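Local coordinates for protein putative esterase/lipase/thioesterase (Silicibacter sp., PDB 2PBL) that probably hydrolyses ester or thioester bonds as a member of the alpha/beta-hydrolase fold, at residues A76-S81 against M98-L103; E102-V107 against E182-D187; E111-I116 against G140-R145; D171-L176 against A190-S195. One frame throughout, in Å; residues are numbered along the deposited sequence. Where two conformers were deposited one is given.

Contact 1 of 4, residues A76-S81 against M98-L103; sequences AFDKSS and MPSYEL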
loop_
_atom_site.group_PDB
_atom_site.type_symbol
_atom_site.label_atom_id
_atom_site.label_comp_id
_atom_site.label_asym_id
_atom_site.label_seq_id
_atom_site.Cartn_x
_atom_site.Cartn_y
_atom_site.Cartn_z
ATOM N N ALA A 76 2.155 -3.184 -12.377
ATOM C CA ALA A 76 0.782 -3.244 -12.884
ATOM C C ALA A 76 -0.184 -2.561 -11.937
ATOM O O ALA A 76 0.145 -2.311 -10.802
ATOM C CB ALA A 76 0.337 -4.716 -13.111
ATOM N N PHE A 77 -1.378 -2.306 -12.466
ATOM C CA PHE A 77 -2.480 -1.612 -11.806
ATOM C C PHE A 77 -2.178 -0.126 -11.640
ATOM O O PHE A 77 -1.052 0.330 -11.857
ATOM C CB PHE A 77 -2.890 -2.280 -10.484
ATOM C CG PHE A 77 -3.243 -3.738 -10.640
ATOM C CD1 PHE A 77 -4.531 -4.125 -10.973
ATOM C CD2 PHE A 77 -2.302 -4.690 -10.494
ATOM C CE1 PHE A 77 -4.865 -5.479 -11.127
ATOM C CE2 PHE A 77 -2.622 -6.046 -10.662
ATOM C CZ PHE A 77 -3.911 -6.423 -10.990
ATOM N N ASP A 78 -3.236 0.623 -11.376
ATOM C CA ASP A 78 -3.159 2.037 -11.048
ATOM C C ASP A 78 -4.198 2.224 -9.941
ATOM O O ASP A 78 -4.819 1.266 -9.484
ATOM C CB ASP A 78 -3.355 2.952 -12.281
ATOM C CG ASP A 78 -4.672 2.740 -12.978
ATOM O OD1 ASP A 78 -5.658 2.394 -12.355
ATOM O OD2 ASP A 78 -4.726 2.959 -14.198
ATOM N N LYS A 79 -4.397 3.460 -9.529
ATOM C CA LYS A 79 -5.332 3.766 -8.458
ATOM C C LYS A 79 -6.786 3.421 -8.718
ATOM O O LYS A 79 -7.538 3.224 -7.755
ATOM C CB LYS A 79 -5.269 5.261 -8.106
ATOM C CG LYS A 79 -5.720 6.211 -9.230
ATOM C CD LYS A 79 -5.390 7.681 -8.904
ATOM C CE LYS A 79 -5.565 8.557 -10.131
ATOM N NZ LYS A 79 -6.921 8.354 -10.745
ATOM N N SER A 80 -7.168 3.321 -9.996
ATOM C CA SER A 80 -8.567 3.125 -10.361
ATOM C C SER A 80 -9.181 1.776 -10.017
ATOM O O SER A 80 -10.398 1.661 -10.053
ATOM C CB SER A 80 -8.819 3.410 -11.842
ATOM O OG SER A 80 -8.305 2.391 -12.688
ATOM N N SER A 81 -8.379 0.775 -9.700
ATOM C CA SER A 81 -8.922 -0.532 -9.311
ATOM C C SER A 81 -9.265 -0.684 -7.825
ATOM O O SER A 81 -9.750 -1.754 -7.412
ATOM C CB SER A 81 -7.919 -1.599 -9.664
ATOM O OG SER A 81 -7.858 -1.749 -11.082
HETATM N N MSE A 98 -5.631 7.859 -2.579
HETATM C CA MSE A 98 -5.088 6.709 -3.276
HETATM C C MSE A 98 -4.203 7.111 -4.450
HETATM O O MSE A 98 -4.680 7.518 -5.470
HETATM C CB MSE A 98 -6.203 5.778 -3.738
HETATM C CG MSE A 98 -6.792 5.025 -2.577
HETATM SE SE MSE A 98 -8.187 3.763 -3.151
HETATM C CE MSE A 98 -8.696 3.023 -1.488
ATOM N N PRO A 99 -2.872 7.005 -4.296
ATOM C CA PRO A 99 -2.113 7.423 -5.469
ATOM C C PRO A 99 -1.826 6.321 -6.469
ATOM O O PRO A 99 -1.856 5.105 -6.144
ATOM C CB PRO A 99 -0.774 7.844 -4.851
ATOM C CG PRO A 99 -0.619 6.881 -3.758
ATOM C CD PRO A 99 -1.992 6.668 -3.170
ATOM N N SER A 100 -1.550 6.777 -7.691
ATOM C CA SER A 100 -0.949 5.984 -8.726
ATOM C C SER A 100 0.529 6.393 -8.655
ATOM O O SER A 100 0.918 7.338 -7.908
ATOM C CB SER A 100 -1.527 6.350 -10.100
ATOM O OG SER A 100 -2.794 5.779 -10.350
ATOM N N TYR A 101 1.309 5.716 -9.467
ATOM C CA TYR A 101 2.733 5.902 -9.556
ATOM C C TYR A 101 3.213 5.235 -10.828
ATOM O O TYR A 101 2.527 4.349 -11.354
ATOM C CB TYR A 101 3.391 5.300 -8.335
ATOM C CG TYR A 101 2.968 3.880 -7.969
ATOM C CD1 TYR A 101 3.616 2.748 -8.519
ATOM C CD2 TYR A 101 1.950 3.667 -7.041
ATOM C CE1 TYR A 101 3.218 1.452 -8.167
ATOM C CE2 TYR A 101 1.566 2.376 -6.662
ATOM C CZ TYR A 101 2.181 1.283 -7.227
ATOM O OH TYR A 101 1.753 0.037 -6.823
ATOM N N GLU A 102 4.339 5.699 -11.349
ATOM C CA GLU A 102 4.952 5.054 -12.509
ATOM C C GLU A 102 5.430 3.669 -12.103
ATOM O O GLU A 102 5.678 3.384 -10.930
ATOM C CB GLU A 102 6.072 5.870 -13.101
ATOM C CG GLU A 102 5.592 7.173 -13.629
ATOM C CD GLU A 102 6.721 7.941 -14.271
ATOM O OE1 GLU A 102 7.250 8.799 -13.582
ATOM O OE2 GLU A 102 7.118 7.610 -15.408
ATOM N N LEU A 103 5.550 2.822 -13.111
ATOM C CA LEU A 103 5.808 1.410 -12.923
ATOM C C LEU A 103 7.126 1.003 -13.519
ATOM O O LEU A 103 7.654 1.673 -14.400
ATOM C CB LEU A 103 4.698 0.638 -13.627
ATOM C CG LEU A 103 3.256 0.924 -13.197
ATOM C CD1 LEU A 103 2.211 0.215 -14.074
ATOM C CD2 LEU A 103 3.081 0.506 -11.753
HETATM O O HOH W 1 2.240 -2.195 -8.586
#

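Contact 2 of 4, residues E102-V107 against E182-D187; sequences ELCPEV and EKFKMD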
loop_
_atom_site.group_PDB
_atom_site.type_symbol
_atom_site.label_atom_id
_atom_site.label_comp_id
_atom_site.label_asym_id
_atom_site.label_seq_id
_atom_site.Cartn_x
_atom_site.Cartn_y
_atom_site.Cartn_z
ATOM N N GLU A 102 4.339 5.699 -11.349
ATOM C CA GLU A 102 4.952 5.054 -12.509
ATOM C C GLU A 102 5.430 3.669 -12.103
ATOM O O GLU A 102 5.678 3.384 -10.930
ATOM C CB GLU A 102 6.072 5.870 -13.101
ATOM C CG GLU A 102 5.592 7.173 -13.629
ATOM C CD GLU A 102 6.721 7.941 -14.271
ATOM O OE1 GLU A 102 7.250 8.799 -13.582
ATOM O OE2 GLU A 102 7.118 7.610 -15.408
ATOM N N LEU A 103 5.550 2.822 -13.111
ATOM C CA LEU A 103 5.808 1.410 -12.923
ATOM C C LEU A 103 7.126 1.003 -13.519
ATOM O O LEU A 103 7.654 1.673 -14.400
ATOM C CB LEU A 103 4.698 0.638 -13.627
ATOM C CG LEU A 103 3.256 0.924 -13.197
ATOM C CD1 LEU A 103 2.211 0.215 -14.074
ATOM C CD2 LEU A 103 3.081 0.506 -11.753
ATOM N N CYS A 104 7.665 -0.085 -12.984
ATOM C CA CYS A 104 8.846 -0.674 -13.515
ATOM C C CYS A 104 8.343 -1.319 -14.808
ATOM O O CYS A 104 7.199 -1.805 -14.830
ATOM C CB CYS A 104 9.428 -1.704 -12.585
ATOM S SG CYS A 104 9.932 -1.088 -10.951
ATOM N N PRO A 105 9.201 -1.362 -15.854
ATOM C CA PRO A 105 10.621 -0.946 -15.908
ATOM C C PRO A 105 10.892 0.491 -16.322
ATOM O O PRO A 105 12.057 0.868 -16.457
ATOM C CB PRO A 105 11.198 -1.900 -16.948
ATOM C CG PRO A 105 10.055 -2.013 -17.965
ATOM C CD PRO A 105 8.752 -1.895 -17.167
ATOM N N GLU A 106 9.851 1.300 -16.489
ATOM C CA GLU A 106 10.037 2.700 -16.853
ATOM C C GLU A 106 10.804 3.420 -15.755
ATOM O O GLU A 106 11.694 4.243 -16.030
ATOM C CB GLU A 106 8.701 3.402 -17.103
ATOM C CG GLU A 106 7.944 3.003 -18.396
ATOM C CD GLU A 106 7.329 1.594 -18.401
ATOM O OE1 GLU A 106 6.483 1.314 -17.519
ATOM O OE2 GLU A 106 7.644 0.798 -19.336
ATOM N N VAL A 107 10.433 3.142 -14.510
ATOM C CA VAL A 107 11.130 3.682 -13.355
ATOM C C VAL A 107 11.706 2.555 -12.487
ATOM O O VAL A 107 11.470 1.355 -12.744
ATOM C CB VAL A 107 10.194 4.605 -12.512
ATOM C CG1 VAL A 107 9.713 5.742 -13.371
ATOM C CG2 VAL A 107 9.019 3.845 -11.895
ATOM N N GLU A 182 13.952 -8.556 -14.054
ATOM C CA GLU A 182 14.242 -8.110 -15.388
ATOM C C GLU A 182 13.613 -6.733 -15.538
ATOM O O GLU A 182 14.072 -5.922 -16.353
ATOM C CB GLU A 182 13.675 -9.097 -16.408
ATOM C CG GLU A 182 14.371 -10.486 -16.381
ATOM C CD GLU A 182 13.567 -11.623 -17.107
ATOM O OE1 GLU A 182 12.401 -11.396 -17.541
ATOM O OE2 GLU A 182 14.099 -12.763 -17.202
ATOM N N LYS A 183 12.546 -6.480 -14.778
ATOM C CA LYS A 183 11.898 -5.169 -14.761
ATOM C C LYS A 183 12.425 -4.249 -13.647
ATOM O O LYS A 183 12.604 -3.053 -13.870
ATOM C CB LYS A 183 10.385 -5.307 -14.658
ATOM C CG LYS A 183 9.832 -6.083 -15.808
ATOM C CD LYS A 183 8.341 -6.122 -15.808
ATOM C CE LYS A 183 7.838 -6.884 -17.029
ATOM N NZ LYS A 183 6.362 -6.957 -16.995
ATOM N N PHE A 184 12.692 -4.781 -12.463
ATOM C CA PHE A 184 13.173 -3.922 -11.359
ATOM C C PHE A 184 14.598 -3.444 -11.613
ATOM O O PHE A 184 14.957 -2.298 -11.306
ATOM C CB PHE A 184 13.120 -4.652 -10.024
ATOM C CG PHE A 184 11.801 -5.313 -9.738
ATOM C CD1 PHE A 184 10.613 -4.690 -10.047
ATOM C CD2 PHE A 184 11.770 -6.525 -9.077
ATOM C CE1 PHE A 184 9.420 -5.290 -9.751
ATOM C CE2 PHE A 184 10.592 -7.146 -8.778
ATOM C CZ PHE A 184 9.411 -6.533 -9.131
ATOM N N LYS A 185 15.402 -4.337 -12.167
ATOM C CA LYS A 185 16.807 -4.098 -12.508
ATOM C C LYS A 185 17.647 -3.688 -11.318
ATOM O O LYS A 185 18.468 -2.764 -11.410
ATOM C CB LYS A 185 16.935 -3.087 -13.668
ATOM C CG LYS A 185 16.224 -3.532 -14.967
ATOM C CD LYS A 185 16.227 -2.436 -16.025
ATOM C CE LYS A 185 15.218 -2.726 -17.166
ATOM N NZ LYS A 185 15.603 -3.907 -18.021
HETATM N N MSE A 186 17.430 -4.368 -10.194
HETATM C CA MSE A 186 18.156 -4.109 -8.961
HETATM C C MSE A 186 19.351 -5.017 -8.797
HETATM O O MSE A 186 19.317 -6.177 -9.233
HETATM C CB MSE A 186 17.267 -4.356 -7.766
HETATM C CG MSE A 186 16.134 -3.369 -7.638
HETATM SE SE MSE A 186 15.183 -3.730 -5.955
HETATM C CE MSE A 186 14.276 -5.478 -6.332
ATOM N N ASP A 187 20.414 -4.474 -8.202
ATOM C CA ASP A 187 21.546 -5.271 -7.737
ATOM C C ASP A 187 21.372 -5.431 -6.238
ATOM O O ASP A 187 20.446 -4.853 -5.660
ATOM C CB ASP A 187 22.938 -4.684 -8.106
ATOM C CG ASP A 187 23.220 -3.312 -7.519
ATOM O OD1 ASP A 187 22.680 -2.910 -6.464
ATOM O OD2 ASP A 187 24.064 -2.622 -8.118
HETATM O O HOH W 2 13.540 -0.344 -13.112
#

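Contact 3 of 4, residues E111-I116 against G140-R145; sequences EITQQI and GHLVAR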
loop_
_atom_site.group_PDB
_atom_site.type_symbol
_atom_site.label_atom_id
_atom_site.label_comp_id
_atom_site.label_asym_id
_atom_site.label_seq_id
_atom_site.Cartn_x
_atom_site.Cartn_y
_atom_site.Cartn_z
ATOM N N GLU A 111 12.617 5.088 -7.248
ATOM C CA GLU A 111 11.897 6.252 -7.778
ATOM C C GLU A 111 10.427 6.189 -7.396
ATOM O O GLU A 111 9.776 7.201 -7.177
ATOM C CB GLU A 111 11.983 6.319 -9.303
ATOM C CG GLU A 111 13.372 6.423 -9.841
ATOM C CD GLU A 111 13.367 6.500 -11.343
ATOM O OE1 GLU A 111 13.076 7.602 -11.899
ATOM O OE2 GLU A 111 13.649 5.450 -11.944
ATOM N N ILE A 112 9.871 4.980 -7.369
ATOM C CA ILE A 112 8.489 4.832 -6.947
ATOM C C ILE A 112 8.298 5.275 -5.490
ATOM O O ILE A 112 7.327 5.950 -5.109
ATOM C CB ILE A 112 7.966 3.368 -7.127
ATOM C CG1 ILE A 112 8.059 2.939 -8.607
ATOM C CG2 ILE A 112 6.481 3.309 -6.675
ATOM C CD1 ILE A 112 7.649 1.515 -8.878
ATOM N N THR A 113 9.234 4.864 -4.663
ATOM C CA THR A 113 9.272 5.287 -3.268
ATOM C C THR A 113 9.215 6.839 -3.140
ATOM O O THR A 113 8.420 7.410 -2.345
ATOM C CB THR A 113 10.552 4.635 -2.652
ATOM O OG1 THR A 113 10.255 3.230 -2.506
ATOM C CG2 THR A 113 10.819 5.186 -1.275
ATOM N N GLN A 114 9.998 7.513 -3.992
ATOM C CA GLN A 114 10.070 8.976 -3.997
ATOM C C GLN A 114 8.724 9.542 -4.424
ATOM O O GLN A 114 8.261 10.487 -3.829
ATOM C CB GLN A 114 11.277 9.490 -4.841
ATOM C CG GLN A 114 12.579 9.075 -4.299
ATOM C CD GLN A 114 12.869 9.672 -2.954
ATOM O OE1 GLN A 114 12.629 10.852 -2.735
ATOM N NE2 GLN A 114 13.396 8.858 -2.033
ATOM N N GLN A 115 8.072 8.927 -5.415
ATOM C CA GLN A 115 6.743 9.331 -5.853
ATOM C C GLN A 115 5.663 9.194 -4.780
ATOM O O GLN A 115 4.830 10.087 -4.610
ATOM C CB GLN A 115 6.324 8.547 -7.095
ATOM C CG GLN A 115 7.085 8.980 -8.321
ATOM C CD GLN A 115 6.767 8.180 -9.611
ATOM O OE1 GLN A 115 5.733 7.500 -9.730
ATOM N NE2 GLN A 115 7.667 8.316 -10.608
ATOM N N ILE A 116 5.699 8.090 -4.022
ATOM C CA ILE A 116 4.761 7.901 -2.906
ATOM C C ILE A 116 4.986 8.999 -1.879
ATOM O O ILE A 116 4.020 9.560 -1.351
ATOM C CB ILE A 116 4.882 6.485 -2.272
ATOM C CG1 ILE A 116 4.616 5.427 -3.323
ATOM C CG2 ILE A 116 3.886 6.321 -1.149
ATOM C CD1 ILE A 116 3.286 5.709 -4.065
ATOM N N GLY A 140 2.471 -2.193 0.345
ATOM C CA GLY A 140 2.790 -2.396 1.756
ATOM C C GLY A 140 4.248 -2.004 1.903
ATOM O O GLY A 140 4.644 -1.396 2.904
ATOM N N HIS A 141 5.049 -2.384 0.918
ATOM C CA HIS A 141 6.440 -1.958 0.872
ATOM C C HIS A 141 6.523 -0.436 0.859
ATOM O O HIS A 141 7.247 0.198 1.665
ATOM C CB HIS A 141 7.120 -2.532 -0.353
ATOM C CG HIS A 141 8.381 -1.813 -0.712
ATOM N ND1 HIS A 141 8.375 -0.712 -1.529
ATOM C CD2 HIS A 141 9.663 -2.008 -0.327
ATOM C CE1 HIS A 141 9.606 -0.238 -1.616
ATOM N NE2 HIS A 141 10.413 -1.015 -0.908
ATOM N N LEU A 142 5.743 0.175 -0.003
ATOM C CA LEU A 142 5.817 1.630 -0.173
ATOM C C LEU A 142 5.354 2.410 1.076
ATOM O O LEU A 142 5.945 3.425 1.456
ATOM C CB LEU A 142 5.012 2.023 -1.400
ATOM C CG LEU A 142 5.561 1.529 -2.756
ATOM C CD1 LEU A 142 4.487 1.615 -3.843
ATOM C CD2 LEU A 142 6.874 2.322 -3.112
ATOM N N VAL A 143 4.312 1.936 1.758
ATOM C CA VAL A 143 3.912 2.646 2.978
ATOM C C VAL A 143 4.941 2.455 4.097
ATOM O O VAL A 143 5.157 3.367 4.870
ATOM C CB VAL A 143 2.453 2.376 3.461
ATOM C CG1 VAL A 143 1.444 2.932 2.461
ATOM C CG2 VAL A 143 2.212 0.907 3.800
ATOM N N ALA A 144 5.625 1.306 4.143
ATOM C CA ALA A 144 6.678 1.070 5.122
ATOM C C ALA A 144 7.877 2.056 4.944
ATOM O O ALA A 144 8.369 2.603 5.912
ATOM C CB ALA A 144 7.144 -0.333 5.043
ATOM N N ARG A 145 8.228 2.342 3.718
ATOM C CA ARG A 145 9.296 3.294 3.378
ATOM C C ARG A 145 8.978 4.722 3.787
ATOM O O ARG A 145 9.884 5.575 3.855
ATOM C CB ARG A 145 9.510 3.280 1.866
ATOM C CG ARG A 145 9.897 1.956 1.282
ATOM C CD ARG A 145 11.291 1.588 1.716
ATOM N NE ARG A 145 12.250 2.495 1.044
ATOM C CZ ARG A 145 13.093 3.372 1.607
ATOM N NH1 ARG A 145 13.204 3.567 2.915
ATOM N NH2 ARG A 145 13.842 4.100 0.791
#

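Contact 4 of 4, residues D171-L176 against A190-S195; sequences DLRPLL and AAIAES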
loop_
_atom_site.group_PDB
_atom_site.type_symbol
_atom_site.label_atom_id
_atom_site.label_comp_id
_atom_site.label_asym_id
_atom_site.label_seq_id
_atom_site.Cartn_x
_atom_site.Cartn_y
_atom_site.Cartn_z
ATOM N N ASP A 171 11.787 -7.319 2.434
ATOM C CA ASP A 171 13.139 -7.624 2.094
ATOM C C ASP A 171 13.064 -7.862 0.607
ATOM O O ASP A 171 12.372 -8.797 0.138
ATOM C CB ASP A 171 13.575 -8.862 2.868
ATOM C CG ASP A 171 15.055 -9.180 2.684
ATOM O OD1 ASP A 171 15.706 -8.620 1.779
ATOM O OD2 ASP A 171 15.547 -10.012 3.446
ATOM N N LEU A 172 13.672 -6.964 -0.161
ATOM C CA LEU A 172 13.658 -7.139 -1.600
ATOM C C LEU A 172 14.757 -8.059 -2.152
ATOM O O LEU A 172 14.723 -8.383 -3.328
ATOM C CB LEU A 172 13.731 -5.782 -2.282
ATOM C CG LEU A 172 12.663 -4.756 -1.849
ATOM C CD1 LEU A 172 12.720 -3.532 -2.830
ATOM C CD2 LEU A 172 11.270 -5.314 -1.793
ATOM N N ARG A 173 15.704 -8.476 -1.334
ATOM C CA ARG A 173 16.805 -9.328 -1.826
ATOM C C ARG A 173 16.348 -10.598 -2.552
ATOM O O ARG A 173 16.867 -10.934 -3.611
ATOM C CB ARG A 173 17.717 -9.737 -0.700
ATOM C CG ARG A 173 18.577 -8.628 -0.070
ATOM C CD ARG A 173 19.037 -9.232 1.252
ATOM N NE ARG A 173 19.861 -8.369 2.064
ATOM C CZ ARG A 173 19.515 -7.801 3.227
ATOM N NH1 ARG A 173 20.417 -7.043 3.838
ATOM N NH2 ARG A 173 18.316 -7.974 3.801
ATOM N N PRO A 174 15.355 -11.303 -2.008
ATOM C CA PRO A 174 14.952 -12.522 -2.730
ATOM C C PRO A 174 14.341 -12.260 -4.099
ATOM O O PRO A 174 14.275 -13.176 -4.911
ATOM C CB PRO A 174 13.912 -13.162 -1.790
ATOM C CG PRO A 174 14.056 -12.464 -0.501
ATOM C CD PRO A 174 14.559 -11.109 -0.788
ATOM N N LEU A 175 13.899 -11.020 -4.379
ATOM C CA LEU A 175 13.361 -10.707 -5.692
ATOM C C LEU A 175 14.413 -10.702 -6.786
ATOM O O LEU A 175 14.056 -10.761 -7.963
ATOM C CB LEU A 175 12.613 -9.377 -5.709
ATOM C CG LEU A 175 11.480 -9.264 -4.715
ATOM C CD1 LEU A 175 10.864 -7.903 -4.875
ATOM C CD2 LEU A 175 10.447 -10.372 -4.963
ATOM N N LEU A 176 15.692 -10.643 -6.393
ATOM C CA LEU A 176 16.823 -10.719 -7.321
ATOM C C LEU A 176 16.868 -12.107 -7.943
ATOM O O LEU A 176 17.439 -12.308 -9.005
ATOM C CB LEU A 176 18.139 -10.433 -6.598
ATOM C CG LEU A 176 18.231 -9.102 -5.832
ATOM C CD1 LEU A 176 19.640 -8.918 -5.313
ATOM C CD2 LEU A 176 17.796 -7.903 -6.649
ATOM N N ALA A 190 21.017 -2.144 -4.203
ATOM C CA ALA A 190 19.769 -1.473 -4.502
ATOM C C ALA A 190 18.589 -2.152 -3.766
ATOM O O ALA A 190 17.714 -1.468 -3.241
ATOM C CB ALA A 190 19.526 -1.433 -5.989
ATOM N N ALA A 191 18.582 -3.478 -3.711
ATOM C CA ALA A 191 17.525 -4.225 -3.012
ATOM C C ALA A 191 17.552 -3.915 -1.519
ATOM O O ALA A 191 16.502 -3.632 -0.895
ATOM C CB ALA A 191 17.680 -5.691 -3.247
ATOM N N ILE A 192 18.766 -3.908 -0.976
ATOM C CA ILE A 192 19.014 -3.572 0.427
ATOM C C ILE A 192 18.571 -2.153 0.721
ATOM O O ILE A 192 17.830 -1.920 1.669
ATOM C CB ILE A 192 20.530 -3.719 0.788
ATOM C CG1 ILE A 192 20.945 -5.176 0.736
ATOM C CG2 ILE A 192 20.860 -3.188 2.230
ATOM C CD1 ILE A 192 22.443 -5.340 0.517
ATOM N N ALA A 193 19.046 -1.196 -0.079
ATOM C CA ALA A 193 18.681 0.199 0.110
ATOM C C ALA A 193 17.163 0.405 0.201
ATOM O O ALA A 193 16.688 1.248 0.966
ATOM C CB ALA A 193 19.204 1.021 -1.031
ATOM N N GLU A 194 16.422 -0.352 -0.597
ATOM C CA GLU A 194 14.951 -0.220 -0.630
ATOM C C GLU A 194 14.168 -1.207 0.259
ATOM O O GLU A 194 12.943 -1.236 0.187
ATOM C CB GLU A 194 14.413 -0.258 -2.054
ATOM C CG GLU A 194 14.665 1.062 -2.801
ATOM C CD GLU A 194 14.021 2.208 -2.131
ATOM O OE1 GLU A 194 12.882 2.033 -1.687
ATOM O OE2 GLU A 194 14.661 3.296 -1.967
ATOM N N SER A 195 14.867 -1.961 1.101
ATOM C CA SER A 195 14.240 -2.936 1.959
ATOM C C SER A 195 13.902 -2.328 3.322
ATOM O O SER A 195 14.774 -1.904 4.046
ATOM C CB SER A 195 15.147 -4.151 2.183
ATOM O OG SER A 195 15.435 -4.805 0.960
#

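Contact 1 of 4, residues A76-S81 against M98-L103
Lys79 and Ser100 carry this contact, the lysine chain lying across the serine hydroxyl. The backbone N of Lys79 donates to Ser100 OG at 2.9 Å, and the bond is nearly straight, with an N-H...O angle of 166°. The hydroxyl is set for this by a first torsion that keeps OG beside its own backbone N, anti to the carbonyl carbon. Lys79 takes the crowded position, CG between the backbone N and the carbonyl carbon (chi1 65°), which lays CG against Ser100 OG at 3.2 Å. Further along, Lys79 CD passes the carbonyl oxygen Met98 O at 3.5 Å. The ammonium group then leads away from residues 98-103 to Asn42 and to a salt bridge with Asp54, so the lysine reaches from its loop to strands 39-44 and 52-56, which carry these two partners. In the alpha/beta-hydrolase fold, residues 98-99 end strand 94-99 of the central sheet and 100-103 leave it as loop, while residues 76-81 belong to the loop that follows strand 64-69. Next to the lysine, Asp78 forms an Asx turn: its OD1 accepts from Ser80 N on the anti side, well out of the carboxylate plane. At the other end the methyls of Leu103 lie against the backbone of Ala76 and Phe77, CD1 lying 3.8 Å from Ala76 N. Between these ends a water bridges the two segments, donating to Ala76 O and to Tyr101 OH, the latter at 2.9 Å.

Contact 2 of 4, residues E102-V107 against E182-D187
Cys104 and Phe184 meet through two similar first torsions, each placing the outer atom anti to its carbonyl carbon and beside its backbone N: SG at chi1 -61°, and the ring carbon CG at chi1 -50°. The thiol thereby comes up to the rim of the phenyl ring, with Cys104 SG 3.8 Å from Phe184 CD1. The sulfur lies close to the ring plane, 80° off its normal and 5.1 Å from the centroid of the Phe184 ring, a sulfur-aromatic contact made at the edge. The same ring meets Trp74 edge-to-face and touches Ile109 of helix 109-126.

Beside this buried pair, on the exposed side, Pro105, which follows a cis peptide bond, sets its CA and CB against Lys183 O; the CA-H...O contact from Pro105 CA to Lys183 O measures 3.5 Å. Lys185, the first residue to leave helix 181-184 and one with positive phi, folds its chain back at its end, and its NZ donates to Glu182 O at 3.0 Å, nearly along the C=O axis. Its CE also passes Pro105 CB.

No direct hydrogen bond joins residues 102-107 to 182-187. Polar linkage is instead indirect: a water lies 2.7 Å from Val107 O and 3.0 Å from Lys183 O, with more acceptors in reach than it has protons, and Arg108 NH1, just past the loop, bonds to Lys185 O, leaving the sulfur at the ring edge as the direct link between buried side chains.

Contact 3 of 4, residues E111-I116 against G140-R145
Leu142 fits against Ile112, Thr113 and Ile116, the tightly packed part of the interface between helices 109-126 and 138-145. Its CG stands beside the backbone N, anti to the carbonyl carbon (chi1 -66°), which directs the branch at the other helix. Leu142 CD2 touches Ile112 CG2 at 3.7 Å, and Ile116 CG1 lies 3.8 Å from the same methyl. The leucine crosses Ile116 at about a right angle and Ile112 obliquely. Thr113 closes this part, its OG1 3.6 Å from Leu142 CD2. The segment axes come within 9.4 Å and cross at -65°. The side chain of Leu142 also touches what is probably the nucleophile elbow of the alpha/beta-hydrolase fold, between strand 131-136 and the start of helix 138-145.

The side formed by His141 and Arg145 is equally buried but less extensive and more polar. Thr113 OG1 sits near the plane of the His141 ring, at its edge, 3.6 Å from His141 CE1. Arg145 crosses Thr113 at about a right angle, with Thr113 CG2 3.8 Å from Arg145 NH2. Arg145 CG lies over one face of the His141 ring, 3.6 Å above the plane and offset toward the rim.

No hydrogen bond passes directly between the two segments here. All three polar side chains turn instead to Glu194: Thr113 OG1 and Arg145 NE meet its OE1, while His141 NE2 bonds to its backbone O. One buried glutamate thus binds both helices. The Arg145 charge, shared with Asp148 through NH1, probably helps to keep Glu194 ionised.

Contact 4 of 4, residues D171-L176 against A190-S195
Leu172 lays its CB over the backbone of Ala191, 3.8 Å from Ala191 O, and runs side by side with Glu194, pointing the same way, so that Leu172 CD1 lies 3.8 Å from Glu194 CB. The motif beside it is an Asx turn, in a loop that follows strand 160-166 of the alpha/beta-hydrolase fold: Asp171 OD1 accepts from Arg173 N, met from above the carboxylate plane at 3.1 Å. The methyl of Ala191 lies against the backbone here, its CB 3.9 Å from Arg173 N, and Leu176 CD2 is 4.1 Å from Ala191 CB.

Arg173 crosses Ile192 obliquely. Its extended chain brings NE to 3.6 Å from Ile192 CG1, while NH2 returns to the Asp171 carboxylate in a salt bridge whose hydrogen bonds are long and weak, with OD2 at the guanidinium edge. Its NH1 pairs with Glu198. The charge of Glu194 is likewise met beyond the two segments, by Arg145.

One polar bond ties the loop to the residues just after helix 188-193: Leu172 N donates to Ser195 OG at 3.0 Å, with an N-H...O angle of 167° and the serine OG held beside its own backbone N.

In the fold
Contact 3 is the buried one, where two helices flanking the sheet meet through Leu142 and its aliphatic neighbours. Contacts 1, 2 and 4 are partly buried, contacts 2 and 4 lying farther from the chain centre. Contacts 1 and 4 each cross with a single backbone N-H to a serine hydroxyl, whereas contacts 2 and 3 have no direct hydrogen bond. Contacts 1 and 2 share residues 102-103, and Glu102 N is probably bonded to Gln115 OE1 of contact 3. Glu194 carries contact 3 into contact 4, while the Met186 selenium packs on Ala191 and Leu172, joining contacts 2 and 4.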